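Local coordinates for protein L-Ala-D/L-Glu epimerase, a muconate lactonizing enzyme (PDB 3FCP) that belongs to the enolase superfamily, joining an enolase-type N-terminal domain to a TIM-barrel-like domain that carries a magnesium ion, at residues Gln134-Val139 and Asp347-Leu352; Ile296-Gly301 and Ser318-Gln323; Leu140-Ser145 and Glu327-Leu332; Gly306-Val311 and Asp337-Pro342. All coordinates share one frame; numbering follows the deposited sequence.

In the fold
Interactions 1, 2 and 3 all reach the barrel sheet, and interaction 4 lies where helix 307-317 begins, beside the N-terminal domain. Interactions 1 and 3 divide strand 136-143 between them and meet where Val139 CG1 packs 3.6 Å from Met328 C. Interactions 2 and 3 join through Glu327: its N lies 2.9 Å from Gly300 O, and its OE1 lies 2.6 Å from Tyr299 OH. The side chains of Glu327 and Tyr299 are about 7 and 9 Å from the magnesium ion, which Asn201, Asp250 and Glu251 bind. Interaction 4 touches interaction 3 through Pro331, whose CD is 3.4 Å from Thr310 OG1.

Interaction 1 of 4, residues Gln134-Val139 and Asp347-Leu352; sequences QTALPV and DGQVAL
Leu137 O takes one hydrogen bond from the neighbouring strand, from the N-H of Val350 at 2.9 Å in the carbonyl plane, and Gln349 CA adds a weaker C-H...O contact, 3.2 Å from the same Leu137 O. The return bond from Leu137 N to Val350 O (3.0 Å) is equally in plane. Leu137 and Val350 are thus a hydrogen-bonded antiparallel pair, with the non-hydrogen-bonded pairs Ala136-Ala351 and Pro138-Gln349 next to it. Pro138, lacking an N-H, loses nothing in such a position. At one end Leu352 N binds Thr135 O at 2.9 Å. At the other, Val139 N comes to Gly348 O at 3.0 Å but stands 47° above that carbonyl plane, just where the chain turns through the positive phi of Gly348.

The side chains divide between two faces. Val350 CG1 sits between its own backbone N and carbonyl carbon (chi1 63°) and meets Val139 CG2 at 3.6 Å, the two valines crossing obliquely. On this face Leu137 and Val350 pack against Leu314 of helix 307-317. On the other face Gln349 carries its CG past Pro138 CA at 4.1 Å and extends toward Ala136. The chemistry implies that main-chain bonds fasten strand 349-351 to the first strand of the barrel, while the apolar face seals against the helix and the glutamine face is less buried.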
# COMPACT_ATOMS: atom_id res chain seq x y z
N GLN A 134 -28.32 -8.02 28.85
CA GLN A 134 -28.28 -9.28 29.59
C GLN A 134 -28.02 -8.94 31.06
O GLN A 134 -27.19 -8.08 31.36
CB GLN A 134 -27.12 -10.10 29.03
CG GLN A 134 -27.13 -11.57 29.30
CD GLN A 134 -25.91 -12.25 28.71
OE1 GLN A 134 -25.80 -13.47 28.70
NE2 GLN A 134 -24.96 -11.44 28.23
N THR A 135 -28.72 -9.62 31.97
CA THR A 135 -28.54 -9.36 33.39
C THR A 135 -27.80 -10.50 34.09
O THR A 135 -27.64 -10.50 35.32
CB THR A 135 -29.91 -9.09 34.06
OG1 THR A 135 -29.71 -8.41 35.29
CG2 THR A 135 -30.66 -10.39 34.31
N ALA A 136 -27.35 -11.47 33.30
CA ALA A 136 -26.58 -12.62 33.78
C ALA A 136 -25.46 -12.79 32.76
O ALA A 136 -25.72 -13.07 31.59
CB ALA A 136 -27.46 -13.87 33.83
N LEU A 137 -24.22 -12.61 33.18
CA LEU A 137 -23.10 -12.71 32.25
C LEU A 137 -22.19 -13.90 32.47
O LEU A 137 -21.95 -14.33 33.60
CB LEU A 137 -22.26 -11.43 32.31
CG LEU A 137 -22.91 -10.16 31.73
CD1 LEU A 137 -24.04 -9.70 32.63
CD2 LEU A 137 -21.86 -9.08 31.60
N PRO A 138 -21.66 -14.47 31.36
CA PRO A 138 -20.77 -15.62 31.46
C PRO A 138 -19.41 -15.21 32.00
O PRO A 138 -18.91 -14.12 31.72
CB PRO A 138 -20.70 -16.12 30.02
CG PRO A 138 -20.83 -14.85 29.23
CD PRO A 138 -21.94 -14.13 29.95
N VAL A 139 -18.82 -16.09 32.80
CA VAL A 139 -17.52 -15.86 33.40
C VAL A 139 -16.71 -17.15 33.27
O VAL A 139 -17.11 -18.19 33.80
CB VAL A 139 -17.65 -15.50 34.90
CG1 VAL A 139 -16.27 -15.30 35.51
CG2 VAL A 139 -18.50 -14.25 35.07
N ASP A 347 -23.06 -21.63 37.94
CA ASP A 347 -23.15 -22.24 36.62
C ASP A 347 -22.47 -21.40 35.54
O ASP A 347 -23.10 -21.01 34.56
CB ASP A 347 -24.62 -22.47 36.25
CG ASP A 347 -24.78 -23.23 34.94
OD1 ASP A 347 -24.25 -24.36 34.83
OD2 ASP A 347 -25.44 -22.70 34.01
N GLY A 348 -21.18 -21.14 35.73
CA GLY A 348 -20.41 -20.36 34.77
C GLY A 348 -20.93 -18.96 34.50
O GLY A 348 -20.69 -18.40 33.43
N GLN A 349 -21.65 -18.38 35.46
CA GLN A 349 -22.19 -17.04 35.28
C GLN A 349 -22.19 -16.22 36.56
O GLN A 349 -21.98 -16.74 37.65
CB GLN A 349 -23.62 -17.11 34.76
CG GLN A 349 -23.76 -17.61 33.34
CD GLN A 349 -25.20 -17.50 32.84
OE1 GLN A 349 -26.08 -18.18 33.35
NE2 GLN A 349 -25.43 -16.63 31.86
N VAL A 350 -22.41 -14.92 36.39
CA VAL A 350 -22.47 -14.00 37.51
C VAL A 350 -23.74 -13.16 37.34
O VAL A 350 -24.09 -12.77 36.22
CB VAL A 350 -21.22 -13.08 37.59
CG1 VAL A 350 -21.12 -12.20 36.34
CG2 VAL A 350 -21.28 -12.23 38.84
N ALA A 351 -24.45 -12.91 38.43
CA ALA A 351 -25.67 -12.14 38.36
C ALA A 351 -25.36 -10.66 38.51
O ALA A 351 -24.64 -10.26 39.42
CB ALA A 351 -26.65 -12.59 39.44
N LEU A 352 -25.91 -9.85 37.61
CA LEU A 352 -25.70 -8.41 37.65
C LEU A 352 -26.76 -7.73 38.52
O LEU A 352 -27.95 -7.83 38.24
CB LEU A 352 -25.77 -7.82 36.24
CG LEU A 352 -25.58 -6.30 36.19
CD1 LEU A 352 -24.12 -5.96 36.50
CD2 LEU A 352 -25.97 -5.78 34.83

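Interaction 2 of 4, residues Ile296-Gly301 and Ser318-Gln323; sequences IGLYGG and STLPLQ
Leu322 CD2 presses on Leu298 CB at 3.4 Å, closer than usual for two carbons, with the two leucine side chains crossing at about a right angle. The other branch of Leu322 goes further along the strand, and its CD1 lies 4.0 Å from Gly300 N. CG of Leu322 lies beside its own backbone N (chi1 -57°), and from there the two methyls reach Leu298 and Gly300. Leu298 CD1 approaches Leu320 CB at 4.2 Å and Pro321 O at 3.7 Å.

The polar side of the contact runs through one water. It accepts from Leu298 N at 2.8 Å and from Gln323 N at 3.0 Å, and it donates to Pro321 O at 2.9 Å, so three main-chain groups from both segments are served together. Strand 297-300 is the seventh strand in the parallel run of this TIM-type barrel. Residues 318-323 follow helix 307-317 and bring the chain back from that helix to the strand; just past them Leu298 and Gly300 form backbone bonds with Trp324 and Gly325.

Further out, Leu273 of strand 270-273 touches both Leu298 and Leu320, and helix 283-294 adds Ala291 against Leu298 and Ala288 against Leu320. Gln323 turns to the assembly instead: its NE2 is hydrogen-bonded to Asp205 OD2 of a neighbouring subunit.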
# COMPACT_ATOMS: atom_id res chain seq x y z
N ILE A 296 -14.67 -5.80 14.81
CA ILE A 296 -13.83 -6.47 15.80
C ILE A 296 -14.69 -6.93 16.99
O ILE A 296 -15.49 -6.16 17.52
CB ILE A 296 -12.70 -5.51 16.26
CG1 ILE A 296 -11.67 -5.39 15.12
CG2 ILE A 296 -12.05 -5.99 17.57
CD1 ILE A 296 -10.72 -4.22 15.27
N GLY A 297 -14.52 -8.20 17.38
CA GLY A 297 -15.29 -8.77 18.47
C GLY A 297 -14.95 -8.22 19.85
O GLY A 297 -13.90 -7.60 20.05
N LEU A 298 -15.83 -8.48 20.82
CA LEU A 298 -15.66 -7.98 22.18
C LEU A 298 -15.52 -9.05 23.26
O LEU A 298 -16.11 -10.13 23.17
CB LEU A 298 -16.84 -7.06 22.53
CG LEU A 298 -17.14 -5.93 21.53
CD1 LEU A 298 -18.38 -5.15 21.98
CD2 LEU A 298 -15.95 -5.00 21.41
N TYR A 299 -14.74 -8.71 24.29
CA TYR A 299 -14.45 -9.58 25.43
C TYR A 299 -14.41 -8.70 26.69
O TYR A 299 -13.81 -7.62 26.67
CB TYR A 299 -13.09 -10.26 25.23
CG TYR A 299 -12.60 -11.15 26.36
CD1 TYR A 299 -13.22 -12.37 26.65
CD2 TYR A 299 -11.43 -10.83 27.06
CE1 TYR A 299 -12.68 -13.24 27.59
CE2 TYR A 299 -10.89 -11.69 28.00
CZ TYR A 299 -11.51 -12.90 28.26
OH TYR A 299 -10.93 -13.79 29.13
N GLY A 300 -15.03 -9.17 27.77
CA GLY A 300 -15.04 -8.43 29.02
C GLY A 300 -13.83 -8.76 29.88
O GLY A 300 -13.82 -9.77 30.60
N GLY A 301 -12.81 -7.91 29.82
CA GLY A 301 -11.58 -8.17 30.55
C GLY A 301 -11.50 -7.66 31.98
O GLY A 301 -12.31 -6.85 32.41
N SER A 318 -22.68 -5.57 30.35
CA SER A 318 -24.08 -5.93 30.16
C SER A 318 -24.76 -5.20 29.01
O SER A 318 -25.74 -5.69 28.44
CB SER A 318 -24.89 -5.66 31.44
OG SER A 318 -25.17 -4.28 31.59
N THR A 319 -24.25 -4.03 28.66
CA THR A 319 -24.86 -3.26 27.59
C THR A 319 -24.34 -3.64 26.21
O THR A 319 -24.81 -3.11 25.21
CB THR A 319 -24.56 -1.77 27.76
OG1 THR A 319 -23.18 -1.54 27.48
CG2 THR A 319 -24.88 -1.31 29.19
N LEU A 320 -23.40 -4.58 26.16
CA LEU A 320 -22.79 -4.96 24.88
C LEU A 320 -22.86 -6.43 24.51
O LEU A 320 -22.96 -7.29 25.38
CB LEU A 320 -21.30 -4.58 24.89
CG LEU A 320 -20.91 -3.14 25.25
CD1 LEU A 320 -19.44 -3.10 25.68
CD2 LEU A 320 -21.17 -2.25 24.05
N PRO A 321 -22.80 -6.74 23.21
CA PRO A 321 -22.84 -8.13 22.75
C PRO A 321 -21.39 -8.62 22.88
O PRO A 321 -20.52 -8.19 22.13
CB PRO A 321 -23.24 -8.01 21.27
CG PRO A 321 -23.82 -6.62 21.15
CD PRO A 321 -22.96 -5.82 22.07
N LEU A 322 -21.12 -9.49 23.84
CA LEU A 322 -19.75 -9.97 24.02
C LEU A 322 -19.59 -11.39 23.49
O LEU A 322 -19.89 -12.36 24.18
CB LEU A 322 -19.36 -9.91 25.50
CG LEU A 322 -19.48 -8.53 26.17
CD1 LEU A 322 -18.94 -8.61 27.58
CD2 LEU A 322 -18.71 -7.49 25.38
N GLN A 323 -19.10 -11.50 22.26
CA GLN A 323 -18.92 -12.80 21.63
C GLN A 323 -18.02 -13.73 22.44
O GLN A 323 -18.29 -14.93 22.53
CB GLN A 323 -18.34 -12.62 20.22
CG GLN A 323 -17.99 -13.93 19.51
CD GLN A 323 -17.50 -13.73 18.08
OE1 GLN A 323 -17.38 -12.60 17.60
NE2 GLN A 323 -17.21 -14.83 17.40
O HOH W 1 -18.48 -9.19 20.39

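Interaction 3 of 4, residues Leu140-Ser145 and Glu327-Leu332; sequences LWTLAS and EMFGPL
Phe329 meets Trp141 with the side chains crossing at about a right angle; the phenyl ring and the six-membered indole ring have centroids 5.3 Å apart, and their planes stand obliquely at 60°. The indole corner does the touching, with Trp141 CZ3 lying 3.9 Å from Phe329 CB and 4.2 Å from Leu332 CB. Trp141 CG is anti to its backbone N (chi1 -176°), and beyond it the indole swings back to the contact although its CB points away. NE1 is held from outside by Glu154.

Thr142 OG1 lies obliquely off the far end of the phenylalanine ring, 3.3 Å from both Phe329 CE2 and CZ. This hydroxyl is buried by the contact and has no polar partner in the model. Phe329 CD2 stands 3.4 Å from Leu140 O, and Leu140 CD1 reaches past the ring to Glu327 CB at 3.9 Å. Leu140 and Glu327 lie side by side, pointing the same way.

Met328 is the centre of an inverse gamma turn, with a weak bond from Phe329 N to Glu327 O. Glu327 OE1 forms a salt bridge with Lys168 and a hydrogen bond with Tyr299, while OE2 accepts from Thr302 N. The chain here runs between strand 136-143, where Leu140 bonds to Thr326, and strand 297-300, where Glu327 bonds to Gly300. It closes the ring of a TIM-type barrel, with the Glu327 side chain about 7 Å from the magnesium ion, as in the enolase superfamily.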
# COMPACT_ATOMS: atom_id res chain seq x y z
N LEU A 140 -15.59 -17.09 32.57
CA LEU A 140 -14.76 -18.28 32.42
C LEU A 140 -13.84 -18.40 33.62
O LEU A 140 -13.85 -17.55 34.51
CB LEU A 140 -13.96 -18.21 31.12
CG LEU A 140 -13.11 -16.96 30.83
CD1 LEU A 140 -11.89 -16.92 31.75
CD2 LEU A 140 -12.68 -16.97 29.37
N TRP A 141 -13.04 -19.46 33.66
CA TRP A 141 -12.10 -19.67 34.75
C TRP A 141 -10.70 -19.78 34.17
O TRP A 141 -10.50 -20.36 33.10
CB TRP A 141 -12.46 -20.94 35.53
CG TRP A 141 -11.60 -21.17 36.74
CD1 TRP A 141 -10.71 -22.18 36.94
CD2 TRP A 141 -11.53 -20.34 37.91
NE1 TRP A 141 -10.08 -22.03 38.15
CE2 TRP A 141 -10.56 -20.91 38.77
CE3 TRP A 141 -12.18 -19.16 38.31
CZ2 TRP A 141 -10.24 -20.35 40.01
CZ3 TRP A 141 -11.85 -18.60 39.54
CH2 TRP A 141 -10.89 -19.20 40.37
N THR A 142 -9.71 -19.22 34.87
CA THR A 142 -8.35 -19.29 34.38
C THR A 142 -7.60 -20.43 35.06
O THR A 142 -7.74 -20.66 36.26
CB THR A 142 -7.59 -17.96 34.61
OG1 THR A 142 -8.09 -16.97 33.71
CG2 THR A 142 -6.09 -18.14 34.36
N LEU A 143 -6.83 -21.16 34.26
CA LEU A 143 -6.03 -22.27 34.75
C LEU A 143 -4.58 -21.78 34.66
O LEU A 143 -4.04 -21.63 33.57
CB LEU A 143 -6.25 -23.49 33.85
CG LEU A 143 -7.71 -23.95 33.82
CD1 LEU A 143 -7.92 -24.99 32.73
CD2 LEU A 143 -8.09 -24.52 35.18
N ALA A 144 -3.98 -21.51 35.81
CA ALA A 144 -2.61 -21.01 35.85
C ALA A 144 -1.84 -21.45 37.09
O ALA A 144 -1.06 -20.68 37.64
CB ALA A 144 -2.61 -19.49 35.75
N SER A 145 -2.05 -22.69 37.52
CA SER A 145 -1.36 -23.21 38.70
C SER A 145 0.09 -23.56 38.38
O SER A 145 0.89 -23.80 39.28
CB SER A 145 -2.07 -24.46 39.24
OG SER A 145 -1.91 -25.55 38.35
N GLU A 327 -14.15 -12.44 31.77
CA GLU A 327 -13.26 -13.10 32.71
C GLU A 327 -13.38 -12.40 34.07
O GLU A 327 -12.38 -12.17 34.75
CB GLU A 327 -11.81 -13.04 32.21
CG GLU A 327 -11.39 -11.66 31.70
CD GLU A 327 -9.92 -11.60 31.31
OE1 GLU A 327 -9.40 -12.62 30.81
OE2 GLU A 327 -9.30 -10.54 31.50
N MET A 328 -14.60 -12.07 34.46
CA MET A 328 -14.81 -11.38 35.73
C MET A 328 -14.91 -12.28 36.97
O MET A 328 -15.92 -12.28 37.68
CB MET A 328 -16.02 -10.45 35.62
CG MET A 328 -15.62 -8.99 35.34
SD MET A 328 -14.60 -8.70 33.88
CE MET A 328 -13.30 -9.30 34.22
N PHE A 329 -13.83 -13.02 37.22
CA PHE A 329 -13.76 -13.94 38.36
C PHE A 329 -12.87 -13.41 39.49
O PHE A 329 -12.61 -14.11 40.47
CB PHE A 329 -13.22 -15.29 37.88
CG PHE A 329 -11.86 -15.22 37.24
CD1 PHE A 329 -10.72 -15.06 38.01
CD2 PHE A 329 -11.72 -15.30 35.85
CE1 PHE A 329 -9.46 -14.97 37.43
CE2 PHE A 329 -10.47 -15.21 35.25
CZ PHE A 329 -9.33 -15.05 36.04
N GLY A 330 -12.42 -12.16 39.34
CA GLY A 330 -11.56 -11.55 40.34
C GLY A 330 -11.96 -11.74 41.79
O GLY A 330 -11.12 -12.09 42.62
N PRO A 331 -13.24 -11.53 42.14
CA PRO A 331 -13.69 -11.70 43.53
C PRO A 331 -13.51 -13.12 44.05
O PRO A 331 -13.30 -13.32 45.25
CB PRO A 331 -15.17 -11.31 43.46
CG PRO A 331 -15.21 -10.32 42.34
CD PRO A 331 -14.33 -10.98 41.31
N LEU A 332 -13.59 -14.10 43.16
CA LEU A 332 -13.46 -15.50 43.54
C LEU A 332 -12.04 -15.90 43.96
O LEU A 332 -11.84 -17.00 44.49
CB LEU A 332 -13.94 -16.41 42.41
CG LEU A 332 -15.42 -16.23 42.05
CD1 LEU A 332 -15.80 -17.16 40.91
CD2 LEU A 332 -16.28 -16.50 43.27

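Interaction 4 of 4, residues Gly306-Val311 and Asp337-Pro342; sequences GTVGTV and DIVSVP
Asp337 OD2 accepts two hydrogen bonds from Thr307, at the start of the barrel helix 307-317, where Gly306 holds the N-cap position. Thr307 N reaches Asp337 OD2 at 2.7 Å with a fairly straight bond (161°), on the syn lone pair of that oxygen. Thr307 OG1 donates to the same Asp337 OD2 at 2.8 Å, arriving from above the carboxylate plane, 43° out of it. The hydroxyl is beside its own backbone N, anti to the carbonyl carbon (chi1 -61°), which lets one residue deliver both donors to one oxygen.

The second carboxylate oxygen is also occupied. Ile338 N, in the aspartate's own segment, binds Asp337 OD1 at 2.6 Å on the anti side, and a water donates to Asp337 OD1 at 2.9 Å. That water in turn accepts from Val308 N at 3.0 Å, so the next N-H of the helix is satisfied through a bridge to the same carboxylate. Glu51, from the N-terminal domain, takes Gly306 N and Gly309 N. Two acidic side chains thus meet the N-H groups of the first turn, where the helix end would probably favour negative charge.

Gly306 O has two donors from Thr310, its N and its OG1; the hydroxyl comes from above the carbonyl plane. Next to this polar group is an apolar patch: Val308 and Ile338 cross at about a right angle, CG2 to CD1, while Val308 and Val339 slide past each other in opposite directions, with Val308 CG2 3.7 Å from Val339 CG1.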
# COMPACT_ATOMS: atom_id res chain seq x y z
N GLY A 306 -11.59 -6.55 42.76
CA GLY A 306 -12.41 -7.17 43.78
C GLY A 306 -13.85 -6.97 43.33
O GLY A 306 -14.09 -6.71 42.15
N THR A 307 -14.81 -7.05 44.25
CA THR A 307 -16.22 -6.89 43.90
C THR A 307 -16.62 -5.53 43.32
O THR A 307 -17.42 -5.48 42.39
CB THR A 307 -17.12 -7.20 45.12
OG1 THR A 307 -16.91 -8.56 45.53
CG2 THR A 307 -18.59 -7.00 44.77
N VAL A 308 -16.08 -4.44 43.85
CA VAL A 308 -16.45 -3.12 43.34
C VAL A 308 -16.06 -2.92 41.87
O VAL A 308 -16.91 -2.63 41.03
CB VAL A 308 -15.81 -1.99 44.19
CG1 VAL A 308 -16.13 -0.63 43.57
CG2 VAL A 308 -16.35 -2.04 45.63
N GLY A 309 -14.77 -3.09 41.57
CA GLY A 309 -14.29 -2.93 40.21
C GLY A 309 -14.88 -3.96 39.26
O GLY A 309 -15.09 -3.68 38.07
N THR A 310 -15.13 -5.16 39.77
CA THR A 310 -15.70 -6.21 38.95
C THR A 310 -17.13 -5.89 38.56
O THR A 310 -17.48 -5.99 37.38
CB THR A 310 -15.65 -7.56 39.68
OG1 THR A 310 -14.28 -7.99 39.78
CG2 THR A 310 -16.45 -8.62 38.94
N VAL A 311 -17.97 -5.47 39.51
CA VAL A 311 -19.36 -5.17 39.17
C VAL A 311 -19.42 -3.92 38.28
O VAL A 311 -20.26 -3.82 37.39
CB VAL A 311 -20.26 -4.97 40.44
CG1 VAL A 311 -19.97 -3.64 41.11
CG2 VAL A 311 -21.73 -5.06 40.05
N ASP A 337 -13.31 -9.44 51.03
CA ASP A 337 -13.38 -8.23 50.22
C ASP A 337 -13.83 -7.09 51.14
O ASP A 337 -14.05 -7.30 52.33
CB ASP A 337 -14.40 -8.41 49.09
CG ASP A 337 -14.10 -7.53 47.87
OD1 ASP A 337 -13.58 -6.41 48.03
OD2 ASP A 337 -14.40 -7.98 46.74
N ILE A 338 -13.97 -5.89 50.58
CA ILE A 338 -14.39 -4.75 51.39
C ILE A 338 -15.86 -4.35 51.18
O ILE A 338 -16.25 -3.24 51.55
CB ILE A 338 -13.47 -3.51 51.16
CG1 ILE A 338 -13.18 -3.31 49.67
CG2 ILE A 338 -12.16 -3.70 51.93
CD1 ILE A 338 -14.36 -2.80 48.87
N VAL A 339 -16.66 -5.24 50.60
CA VAL A 339 -18.08 -4.96 50.40
C VAL A 339 -18.91 -5.71 51.44
O VAL A 339 -18.46 -6.71 52.01
CB VAL A 339 -18.58 -5.39 48.97
CG1 VAL A 339 -17.88 -4.56 47.91
CG2 VAL A 339 -18.33 -6.88 48.74
N SER A 340 -20.12 -5.24 51.70
CA SER A 340 -20.98 -5.89 52.67
C SER A 340 -21.54 -7.19 52.12
O SER A 340 -21.61 -8.20 52.83
CB SER A 340 -22.12 -4.95 53.08
OG SER A 340 -22.92 -4.61 51.96
N VAL A 341 -21.91 -7.19 50.84
CA VAL A 341 -22.47 -8.37 50.18
C VAL A 341 -21.81 -8.63 48.82
O VAL A 341 -21.85 -7.78 47.92
CB VAL A 341 -23.99 -8.21 49.98
CG1 VAL A 341 -24.56 -9.45 49.28
CG2 VAL A 341 -24.67 -7.99 51.32
N PRO A 342 -21.21 -9.81 48.64
CA PRO A 342 -20.54 -10.17 47.38
C PRO A 342 -21.53 -10.52 46.27
O PRO A 342 -22.72 -10.71 46.52
CB PRO A 342 -19.69 -11.36 47.78
CG PRO A 342 -20.56 -12.05 48.78
CD PRO A 342 -21.06 -10.90 49.63
O HOH W 2 -13.94 -4.47 45.89